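Local coordinates for protein O-methyltransferase family 3 (Niastella koreensis, PDB 7CVW) that transfers a methyl group from S-adenosyl-L-methionine to catechol-like compounds in a magnesium-dependent reaction, giving meta- and para-methylated products in equal proportion, at residues D22-A27 / T72-R77; M135-A140 / L161-N166. All blocks are in the same frame, centred on the assembly; numbering follows the deposited sequence.

Contact 1: residues D22-A27 / T72-R77; sequences DALLAA and TIWMAR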
# COMPACT_ATOMS: atom_id res chain seq x y z
N ASP A 22 -1.55 19.48 15.64
CA ASP A 22 -1.46 20.91 15.29
C ASP A 22 -0.46 21.12 14.14
O ASP A 22 -0.74 21.95 13.30
CB ASP A 22 -1.00 21.75 16.49
CG ASP A 22 -0.73 23.21 16.17
OD1 ASP A 22 -1.68 23.90 15.79
OD2 ASP A 22 0.44 23.64 16.27
N ALA A 23 0.69 20.44 14.12
CA ALA A 23 1.71 20.71 13.09
C ALA A 23 1.17 20.36 11.69
O ALA A 23 1.46 21.12 10.74
CB ALA A 23 2.98 19.98 13.37
N LEU A 24 0.44 19.25 11.55
CA LEU A 24 -0.15 18.89 10.24
C LEU A 24 -1.24 19.89 9.87
O LEU A 24 -1.30 20.30 8.70
CB LEU A 24 -0.69 17.45 10.27
CG LEU A 24 0.40 16.39 10.21
CD1 LEU A 24 -0.16 15.02 10.50
CD2 LEU A 24 1.10 16.45 8.85
N LEU A 25 -2.14 20.22 10.80
CA LEU A 25 -3.25 21.15 10.48
C LEU A 25 -2.65 22.51 10.11
O LEU A 25 -3.19 23.17 9.20
CB LEU A 25 -4.19 21.24 11.68
CG LEU A 25 -4.94 19.96 12.00
CD1 LEU A 25 -5.71 20.13 13.31
CD2 LEU A 25 -5.86 19.58 10.85
N ALA A 26 -1.59 22.93 10.80
CA ALA A 26 -0.95 24.24 10.54
C ALA A 26 -0.31 24.19 9.14
O ALA A 26 -0.36 25.19 8.42
CB ALA A 26 0.05 24.55 11.63
N ALA A 27 0.30 23.07 8.75
CA ALA A 27 0.85 22.94 7.38
C ALA A 27 -0.26 23.13 6.34
O ALA A 27 -0.10 23.86 5.34
CB ALA A 27 1.52 21.60 7.21
N THR A 72 5.94 15.53 3.96
CA THR A 72 7.26 15.51 4.62
C THR A 72 7.10 15.19 6.11
O THR A 72 7.84 14.34 6.66
CB THR A 72 7.94 16.86 4.42
OG1 THR A 72 7.66 17.30 3.08
CG2 THR A 72 9.43 16.73 4.71
N ILE A 73 6.17 15.86 6.77
CA ILE A 73 5.96 15.64 8.23
C ILE A 73 5.52 14.19 8.49
O ILE A 73 6.03 13.57 9.42
CB ILE A 73 4.95 16.66 8.78
CG1 ILE A 73 5.57 18.06 8.76
CG2 ILE A 73 4.46 16.27 10.17
CD1 ILE A 73 4.59 19.20 8.89
N TRP A 74 4.53 13.70 7.75
CA TRP A 74 4.05 12.29 7.89
C TRP A 74 5.24 11.33 7.76
O TRP A 74 5.44 10.46 8.64
CB TRP A 74 2.99 12.00 6.84
CG TRP A 74 1.60 12.41 7.20
CD1 TRP A 74 0.86 13.41 6.64
CD2 TRP A 74 0.76 11.78 8.18
NE1 TRP A 74 -0.39 13.44 7.19
CE2 TRP A 74 -0.48 12.45 8.14
CE3 TRP A 74 0.93 10.71 9.06
CZ2 TRP A 74 -1.54 12.08 8.98
CZ3 TRP A 74 -0.11 10.37 9.89
CH2 TRP A 74 -1.34 11.02 9.82
N MET A 75 6.05 11.45 6.72
CA MET A 75 7.17 10.48 6.53
C MET A 75 8.28 10.70 7.56
O MET A 75 8.80 9.72 8.07
CB MET A 75 7.75 10.56 5.12
CG MET A 75 6.75 10.08 4.10
SD MET A 75 7.46 10.02 2.43
CE MET A 75 7.61 11.77 2.07
N ALA A 76 8.66 11.95 7.88
CA ALA A 76 9.80 12.20 8.79
C ALA A 76 9.48 11.67 10.19
O ALA A 76 10.41 11.24 10.92
CB ALA A 76 10.10 13.68 8.84
N ARG A 77 8.20 11.63 10.56
CA ARG A 77 7.80 11.07 11.88
C ARG A 77 8.04 9.56 11.96
O ARG A 77 8.01 9.06 13.10
CB ARG A 77 6.35 11.45 12.17
CG ARG A 77 6.25 12.89 12.64
CD ARG A 77 4.84 13.38 12.76
NE ARG A 77 4.81 14.66 13.42
CZ ARG A 77 3.72 15.42 13.57
NH1 ARG A 77 2.55 15.01 13.12
NH2 ARG A 77 3.82 16.57 14.22
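Leu24 and Ile73 bring their CA atoms to 7.2 Å where helix 22-34 runs nearly antiparallel to helix 70-76, the short segments inclined at 155° with axes 10.7 Å apart. Leu24 bridges this gap. Its CG stands anti to the carbonyl carbon (chi1 -75°), from where the two methyl groups reach the second helix. CD1 lies over one face of the Trp74 indole, displaced from the ring centre, and comes to 3.5 Å from CE2. Measured to the centroid of the five-membered ring, this CH-pi contact is 3.9 Å long and 29° off the ring normal. CD2 reaches both Trp74 NE1 and the Ile73 branch methyl CG2, the latter at 3.6 Å; the two aliphatic chains lie alongside, head to tail, whereas leucine and indole cross at about a right angle. The other arm of Ile73 ends in CD1, which makes a looser contact with the CB of Ala27, one turn along the first helix.

Arg77 closes the interface on the side of Ala23. Extended from CG to NE, it carries its guanidinium back across Ile73, whose CG2 sits under the centre of one face of the planar group. NH2 comes to 3.6 Å from Ala23 CB, and NH1 touches Leu24 CD1. The charge is met by Asp21, which forms a salt bridge with NH2 and also accepts a hydrogen bond from the backbone N of Leu24, so one carboxylate ties the start of helix 22-34 to Arg77. Ile73 also packs on Ile102 of helix 92-104. Trp74, whose side chain lies about 7 Å from the bound S-adenosyl-L-homocysteine, belongs to the helix that follows the first strand and cofactor-binding loop of the Rossmann-like class I methyltransferase fold, here packed against helix 22-34.

Contact 2: residues M135-A140 / L161-N166; sequences MIFIDA and LIVADN. With MG (magnesium ion), chain C; SAH (S-adenosyl-L-homocysteine), chain E.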
# COMPACT_ATOMS: atom_id res chain seq x y z
N MET A 135 13.68 4.91 1.23
CA MET A 135 12.38 5.25 0.61
C MET A 135 12.53 6.57 -0.14
O MET A 135 13.23 7.47 0.35
CB MET A 135 11.28 5.36 1.66
CG MET A 135 9.93 5.65 1.07
SD MET A 135 8.69 5.52 2.36
CE MET A 135 7.23 6.22 1.59
N ILE A 136 11.93 6.63 -1.33
CA ILE A 136 11.98 7.83 -2.20
C ILE A 136 10.55 8.14 -2.61
O ILE A 136 9.88 7.21 -3.12
CB ILE A 136 12.91 7.63 -3.41
CG1 ILE A 136 14.31 7.22 -2.94
CG2 ILE A 136 12.95 8.88 -4.27
CD1 ILE A 136 15.29 6.94 -4.03
N PHE A 137 10.11 9.37 -2.39
CA PHE A 137 8.76 9.83 -2.77
C PHE A 137 8.91 10.85 -3.89
O PHE A 137 9.44 11.94 -3.65
CB PHE A 137 7.99 10.37 -1.56
CG PHE A 137 6.57 10.79 -1.83
CD1 PHE A 137 5.71 9.95 -2.52
CD2 PHE A 137 6.07 12.00 -1.37
CE1 PHE A 137 4.40 10.33 -2.76
CE2 PHE A 137 4.75 12.37 -1.62
CZ PHE A 137 3.92 11.53 -2.29
N ILE A 138 8.48 10.49 -5.08
CA ILE A 138 8.50 11.36 -6.29
C ILE A 138 7.15 12.06 -6.39
O ILE A 138 6.12 11.40 -6.64
CB ILE A 138 8.78 10.55 -7.55
CG1 ILE A 138 10.11 9.79 -7.41
CG2 ILE A 138 8.75 11.46 -8.76
CD1 ILE A 138 10.43 8.93 -8.61
N ASP A 139 7.15 13.37 -6.17
CA ASP A 139 5.87 14.13 -6.13
C ASP A 139 6.11 15.58 -6.53
O ASP A 139 5.45 16.45 -5.98
CB ASP A 139 5.21 14.01 -4.77
CG ASP A 139 3.75 14.41 -4.84
OD1 ASP A 139 3.16 14.27 -5.97
OD2 ASP A 139 3.20 14.87 -3.77
N ALA A 140 6.96 15.82 -7.53
CA ALA A 140 7.24 17.22 -7.91
C ALA A 140 6.50 17.54 -9.21
O ALA A 140 5.36 17.24 -9.29
CB ALA A 140 8.73 17.41 -8.06
N LEU A 161 12.22 1.36 -1.56
CA LEU A 161 10.84 1.58 -2.02
C LEU A 161 10.80 2.94 -2.68
O LEU A 161 11.16 3.94 -2.00
CB LEU A 161 9.88 1.55 -0.83
CG LEU A 161 8.45 1.92 -1.15
CD1 LEU A 161 7.81 0.93 -2.10
CD2 LEU A 161 7.64 2.05 0.14
N ILE A 162 10.33 2.99 -3.92
CA ILE A 162 10.10 4.25 -4.67
C ILE A 162 8.60 4.36 -4.87
O ILE A 162 7.98 3.41 -5.37
CB ILE A 162 10.87 4.29 -6.00
CG1 ILE A 162 12.35 4.04 -5.78
CG2 ILE A 162 10.62 5.63 -6.68
CD1 ILE A 162 13.13 3.72 -7.04
N VAL A 163 8.05 5.48 -4.44
CA VAL A 163 6.61 5.80 -4.55
C VAL A 163 6.49 7.03 -5.44
O VAL A 163 7.25 7.99 -5.21
CB VAL A 163 5.99 6.07 -3.17
CG1 VAL A 163 4.52 6.42 -3.29
CG2 VAL A 163 6.20 4.90 -2.24
N ALA A 164 5.59 7.01 -6.41
CA ALA A 164 5.36 8.17 -7.30
C ALA A 164 3.88 8.53 -7.23
O ALA A 164 3.05 7.64 -7.51
CB ALA A 164 5.78 7.87 -8.72
N ASP A 165 3.55 9.76 -6.86
CA ASP A 165 2.13 10.17 -6.71
C ASP A 165 1.57 10.66 -8.05
O ASP A 165 2.34 11.14 -8.91
CB ASP A 165 1.99 11.25 -5.64
CG ASP A 165 0.58 11.48 -5.14
OD1 ASP A 165 -0.23 10.54 -5.23
OD2 ASP A 165 0.30 12.61 -4.64
N ASN A 166 0.24 10.59 -8.20
CA ASN A 166 -0.49 11.28 -9.30
C ASN A 166 -0.20 10.63 -10.65
O ASN A 166 0.07 11.35 -11.64
CB ASN A 166 -0.17 12.78 -9.35
CG ASN A 166 -0.32 13.46 -8.00
OD1 ASN A 166 0.66 13.98 -7.47
ND2 ASN A 166 -1.52 13.45 -7.43
MG MG C . 0.97 14.82 -5.22
N SAH E . 4.47 16.17 -1.61
CA SAH E . 3.71 17.38 -1.28
CB SAH E . 3.08 17.99 -2.54
CG SAH E . 4.06 18.38 -3.60
SD SAH E . 3.13 19.45 -4.77
C SAH E . 2.63 16.96 -0.28
O SAH E . 2.49 17.62 0.69
OXT SAH E . 2.00 16.01 -0.57
C5' SAH E . 4.39 19.65 -6.08
C4' SAH E . 5.54 20.49 -5.62
O4' SAH E . 6.59 20.31 -6.58
C3' SAH E . 5.30 22.02 -5.56
O3' SAH E . 5.65 22.58 -4.31
C2' SAH E . 6.18 22.58 -6.68
O2' SAH E . 6.67 23.87 -6.42
C1' SAH E . 7.27 21.52 -6.71
N9 SAH E . 8.05 21.50 -7.92
C8 SAH E . 7.66 21.86 -9.18
N7 SAH E . 8.62 21.75 -10.06
C5 SAH E . 9.70 21.29 -9.35
C6 SAH E . 11.02 20.96 -9.71
N6 SAH E . 11.49 21.08 -10.94
N1 SAH E . 11.84 20.53 -8.75
C2 SAH E . 11.36 20.42 -7.51
N3 SAH E . 10.16 20.72 -7.05
C4 SAH E . 9.35 21.12 -8.03
O HOH W 1 0.36 15.62 -3.06
O HOH W 2 1.65 16.94 -6.36
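Phe137 and Val163 sit side by side in the parallel centre of the Rossmann-like sheet, where segments 135-138 and 161-165 run in register with axes 14° apart and end at the metal site. Four backbone hydrogen bonds join them: Leu161 O and Val163 O accept from Ile136 N and Ile138 N, while Ile136 O and Ile138 O accept from Val163 N and Asp165 N.

Apolar packing continues on both faces. Met135, Phe137, Leu161 and Val163 line the one covered by helix 43-55; Phe137 CD1 lies 3.8 Å from Val163 CG1, and the ring carries Asp139 CB over one face. Ile138 CD1 meets Ile162 CG2, also at 3.8 Å, on the face under helix 145-154.

At the C-terminal strand ends, magnesium gathers the polar groups. Asp139 OD1, Asp165 OD2 and Asn166 OD1 each bind it at 2.4 Å, and two waters join. Both aspartates hold CG anti to the backbone N and lie side by side, carboxylate planes 62° apart, while the Asn166 side chain comes in about perpendicular to Asp139. The shared ion holds Asp139 OD1 and Asn166 OD1 only 2.9 Å apart, and Lys142 donates a hydrogen bond to the latter; Asp213 accepts from Asn166 ND2. Asp139 OD2, at a longer 2.7 Å from magnesium, also accepts a 2.8 Å hydrogen bond from the amino N of S-adenosyl-L-homocysteine, the demethylated methyl donor.

Overall arrangement
Along the chain both segments of contact 1 precede both segments of contact 2, and the centres of the two contacts lie about 17 Å apart within one methyltransferase domain. Contact 1 is the outer one, joining two helices; contact 2 lies near the middle of the chain, between neighbouring sheet strands. Met75 connects them: from helix 70-76 its CE packs on Phe137 CD2 at 3.8 Å, and its SD approaches Met135 CE. Helix 43-55 is a common neighbour, touching Trp74 and Met75 as well as Met135 and Phe137. A chain of packing thus leads from the outer helix pair through Met75 to the strands that carry the metal and S-adenosyl-L-homocysteine site.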